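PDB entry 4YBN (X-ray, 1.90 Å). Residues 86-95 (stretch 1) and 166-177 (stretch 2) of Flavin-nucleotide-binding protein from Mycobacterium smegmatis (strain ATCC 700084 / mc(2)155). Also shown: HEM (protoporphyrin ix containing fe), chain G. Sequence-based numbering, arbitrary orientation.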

# COMPACT_ATOMS: atom_id res chain seq x y z
N LEU A 86 -2.93 3.17 5.35
CA LEU A 86 -4.30 3.71 5.22
C LEU A 86 -5.02 3.49 6.52
O LEU A 86 -5.24 2.34 6.88
CB LEU A 86 -5.02 2.92 4.14
CG LEU A 86 -6.49 3.26 3.77
CD1 LEU A 86 -6.62 4.71 3.48
CD2 LEU A 86 -6.92 2.45 2.57
N ASP A 87 -5.36 4.58 7.20
CA ASP A 87 -5.88 4.61 8.54
C ASP A 87 -7.35 4.87 8.67
O ASP A 87 -7.89 4.71 9.73
CB ASP A 87 -5.16 5.69 9.35
CG ASP A 87 -3.70 5.35 9.54
OD1 ASP A 87 -3.38 4.14 9.48
OD2 ASP A 87 -2.88 6.24 9.74
N GLY A 88 -8.01 5.30 7.62
CA GLY A 88 -9.45 5.51 7.68
C GLY A 88 -9.98 6.38 6.60
O GLY A 88 -9.23 6.93 5.77
N VAL A 89 -11.30 6.48 6.58
CA VAL A 89 -12.06 7.23 5.61
C VAL A 89 -12.69 8.42 6.34
O VAL A 89 -13.43 8.24 7.35
CB VAL A 89 -13.14 6.41 4.94
CG1 VAL A 89 -13.80 7.19 3.80
CG2 VAL A 89 -12.60 5.09 4.41
N VAL A 90 -12.43 9.57 5.76
CA VAL A 90 -12.94 10.88 6.21
C VAL A 90 -14.23 11.14 5.47
O VAL A 90 -14.23 11.44 4.32
CB VAL A 90 -11.96 12.00 5.94
CG1 VAL A 90 -12.42 13.34 6.54
CG2 VAL A 90 -10.59 11.69 6.57
N VAL A 91 -15.33 10.96 6.19
CA VAL A 91 -16.69 11.18 5.72
C VAL A 91 -17.12 12.61 6.05
O VAL A 91 -17.46 12.94 7.19
CB VAL A 91 -17.63 10.13 6.32
CG1 VAL A 91 -19.02 10.25 5.72
CG2 VAL A 91 -17.10 8.73 6.05
N ALA A 92 -17.09 13.47 5.05
CA ALA A 92 -17.53 14.85 5.23
C ALA A 92 -18.97 15.01 4.76
O ALA A 92 -19.60 14.09 4.21
CB ALA A 92 -16.59 15.80 4.51
N ARG A 93 -19.54 16.17 5.09
CA ARG A 93 -20.90 16.54 4.67
C ARG A 93 -21.00 16.90 3.19
O ARG A 93 -22.10 17.02 2.67
CB ARG A 93 -21.39 17.72 5.48
CG ARG A 93 -21.70 17.38 6.90
CD ARG A 93 -21.94 18.69 7.63
NE ARG A 93 -22.19 18.48 9.03
CZ ARG A 93 -21.27 18.58 9.98
NH1 ARG A 93 -19.99 18.87 9.68
NH2 ARG A 93 -21.65 18.37 11.23
N SER A 94 -19.85 17.07 2.53
CA SER A 94 -19.74 17.14 1.06
C SER A 94 -18.77 16.10 0.50
O SER A 94 -17.83 15.70 1.19
CB SER A 94 -19.18 18.48 0.66
OG SER A 94 -17.92 18.64 1.24
N SER A 95 -18.87 15.77 -0.78
CA SER A 95 -17.82 14.88 -1.38
C SER A 95 -16.51 15.60 -1.53
O SER A 95 -15.41 15.02 -1.40
CB SER A 95 -18.28 14.33 -2.69
OG SER A 95 -18.68 15.40 -3.48
N SER A 166 -2.01 12.50 7.52
CA SER A 166 -3.38 13.01 7.59
C SER A 166 -4.17 12.23 8.60
O SER A 166 -4.47 11.08 8.36
CB SER A 166 -4.06 12.88 6.26
OG SER A 166 -5.15 13.78 6.20
N GLU A 167 -4.42 12.79 9.77
CA GLU A 167 -5.19 12.08 10.79
C GLU A 167 -6.25 12.98 11.39
O GLU A 167 -6.62 12.80 12.56
CB GLU A 167 -4.27 11.55 11.92
CG GLU A 167 -3.14 10.62 11.47
CD GLU A 167 -3.62 9.30 10.90
OE1 GLU A 167 -4.78 8.91 11.14
OE2 GLU A 167 -2.85 8.64 10.19
N GLY A 168 -6.77 13.90 10.59
CA GLY A 168 -7.69 14.94 11.09
C GLY A 168 -9.12 14.54 10.93
O GLY A 168 -9.44 13.32 10.78
N TRP A 169 -9.99 15.56 11.00
CA TRP A 169 -11.44 15.41 10.85
C TRP A 169 -11.95 16.11 9.58
O TRP A 169 -11.23 16.88 9.01
CB TRP A 169 -12.14 16.06 12.04
CG TRP A 169 -11.85 15.40 13.26
CD1 TRP A 169 -10.94 15.79 14.20
CD2 TRP A 169 -12.41 14.17 13.71
NE1 TRP A 169 -10.93 14.87 15.22
CE2 TRP A 169 -11.83 13.88 14.94
CE3 TRP A 169 -13.39 13.31 13.19
CZ2 TRP A 169 -12.16 12.74 15.67
CZ3 TRP A 169 -13.72 12.19 13.91
CH2 TRP A 169 -13.13 11.93 15.14
N PRO A 170 -13.22 15.86 9.15
CA PRO A 170 -13.71 16.59 8.00
C PRO A 170 -13.64 18.14 8.21
O PRO A 170 -13.86 18.63 9.34
CB PRO A 170 -15.17 16.15 7.92
CG PRO A 170 -15.27 14.89 8.65
CD PRO A 170 -14.21 14.93 9.70
N ASP A 171 -13.30 18.87 7.16
CA ASP A 171 -13.24 20.33 7.19
C ASP A 171 -14.39 21.00 6.39
O ASP A 171 -14.20 21.61 5.32
CB ASP A 171 -11.88 20.75 6.68
CG ASP A 171 -11.68 22.22 6.76
OD1 ASP A 171 -12.35 22.89 7.59
OD2 ASP A 171 -10.83 22.70 5.99
N ASP A 172 -15.59 20.88 6.91
CA ASP A 172 -16.78 21.22 6.14
C ASP A 172 -17.06 22.72 5.93
O ASP A 172 -16.93 23.51 6.84
CB ASP A 172 -18.02 20.56 6.76
CG ASP A 172 -18.11 19.08 6.42
OD1 ASP A 172 -18.00 18.76 5.23
OD2 ASP A 172 -18.29 18.25 7.33
N ALA A 173 -17.53 23.07 4.73
CA ALA A 173 -18.05 24.44 4.48
C ALA A 173 -19.18 24.77 5.47
O ALA A 173 -20.02 23.91 5.80
CB ALA A 173 -18.54 24.58 3.04
N ASP A 174 -19.18 25.99 5.96
CA ASP A 174 -20.19 26.40 6.98
C ASP A 174 -21.65 26.13 6.52
O ASP A 174 -22.49 25.64 7.30
CB ASP A 174 -19.98 27.86 7.32
CG ASP A 174 -19.43 28.65 6.15
OD1 ASP A 174 -18.32 29.21 6.30
OD2 ASP A 174 -20.07 28.64 5.07
N GLU A 175 -21.93 26.40 5.25
CA GLU A 175 -23.23 26.01 4.61
C GLU A 175 -23.71 24.55 4.89
O GLU A 175 -24.89 24.29 5.15
CB GLU A 175 -23.14 26.22 3.08
CG GLU A 175 -23.05 27.69 2.62
CD GLU A 175 -21.66 28.17 2.17
OE1 GLU A 175 -20.61 27.51 2.53
OE2 GLU A 175 -21.64 29.23 1.45
N ASP A 176 -22.79 23.60 4.85
CA ASP A 176 -23.09 22.17 5.04
C ASP A 176 -23.29 21.79 6.48
O ASP A 176 -24.14 20.94 6.81
CB ASP A 176 -21.92 21.35 4.45
CG ASP A 176 -21.85 21.48 3.00
OD1 ASP A 176 -22.97 21.46 2.40
OD2 ASP A 176 -20.71 21.62 2.47
N ILE A 177 -22.49 22.43 7.33
CA ILE A 177 -22.67 22.34 8.77
C ILE A 177 -24.12 22.75 9.10
O ILE A 177 -24.91 21.96 9.63
CB ILE A 177 -21.64 23.22 9.53
CG1 ILE A 177 -20.21 22.81 9.12
CG2 ILE A 177 -21.76 23.04 11.03
CD1 ILE A 177 -19.12 23.57 9.84
CHA HEM G . -7.77 16.04 -2.30
CHB HEM G . -10.05 12.00 -1.01
CHC HEM G . -14.07 13.52 -3.19
CHD HEM G . -11.73 17.43 -4.80
C1A HEM G . -8.04 14.83 -1.75
C2A HEM G . -7.14 14.05 -0.98
C3A HEM G . -7.79 12.88 -0.64
C4A HEM G . -9.10 12.98 -1.18
CMA HEM G . -7.30 11.67 0.13
CAA HEM G . -5.69 14.41 -0.67
CBA HEM G . -5.51 15.39 0.49
CGA HEM G . -4.06 15.45 0.93
O1A HEM G . -3.77 15.07 2.09
O2A HEM G . -3.15 15.85 0.15
C1B HEM G . -11.37 12.07 -1.46
C2B HEM G . -12.36 11.09 -1.13
C3B HEM G . -13.50 11.48 -1.73
C4B HEM G . -13.20 12.76 -2.45
CMB HEM G . -12.24 9.84 -0.26
CAB HEM G . -14.71 10.70 -1.51
CBB HEM G . -15.90 11.14 -1.79
C1C HEM G . -13.80 14.73 -3.86
C2C HEM G . -14.66 15.38 -4.80
C3C HEM G . -13.99 16.52 -5.27
C4C HEM G . -12.72 16.54 -4.60
CMC HEM G . -16.03 14.92 -5.15
CAC HEM G . -14.50 17.59 -6.15
CBC HEM G . -15.81 17.80 -6.37
C1D HEM G . -10.48 17.32 -4.22
C2D HEM G . -9.52 18.40 -4.35
C3D HEM G . -8.43 18.02 -3.65
C4D HEM G . -8.73 16.71 -3.09
CMD HEM G . -9.69 19.67 -5.13
CAD HEM G . -7.12 18.78 -3.48
CBD HEM G . -6.87 19.20 -2.03
CGD HEM G . -5.89 20.37 -1.98
O1D HEM G . -6.28 21.52 -1.64
O2D HEM G . -4.68 20.20 -2.29
NA HEM G . -9.22 14.14 -1.88
NB HEM G . -11.90 13.03 -2.21
NC HEM G . -12.61 15.41 -3.84
ND HEM G . -9.98 16.34 -3.44
FE HEM G . -10.86 14.73 -2.92
O HOH W 1 -18.45 20.54 3.25
O HOH W 2 -11.27 15.74 -0.86

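Contact begins at Asp87, whose CA-to-CB bond points toward stretch 2 and whose OD2 lies 2.4 Å from Glu167 OE2. Two fully charged carboxylates would repel at this range, so the protonation of the pair is left open. Gly88 makes no contact; its phi/psi of 161/174 would jam a CB against the preceding carbonyl oxygen, which by itself calls for glycine.

Val90 is buried and in the t rotamer; its CA-to-CB bond points toward stretch 2, and CG1 lies 3.9 Å from Pro170 CG. The CA-to-CB bond of Val91 points away, yet its carbonyl O sits 3.3 Å from Pro170 CG. Ala92 completes the apolar patch, its CB 3.7 Å from Pro170 CB; the small methyl also fits 3.4 Å from Asp172 OD1.

Arg93 loses 105 Å² to stretch 2, the largest share of any residue. Its NH1 forms a salt bridge with Asp172 OD2 (3.0 Å), which lies at the guanidinium edge, while Ile177 CA covers one face. The same carboxylate accepts two weak hydrogen bonds from Arg93 N, at 3.0 Å to Asp172 OD1 and 3.3 Å to Asp172 OD2, so backbone and side chain converge on one acid.

At Ser94 a water takes over: the O of water 1 accepts from Ser94 OG (2.8 Å) and Ala173 N (3.1 Å) and donates to Asp172 OD1 (2.7 Å) and Asp176 OD2 (2.6 Å).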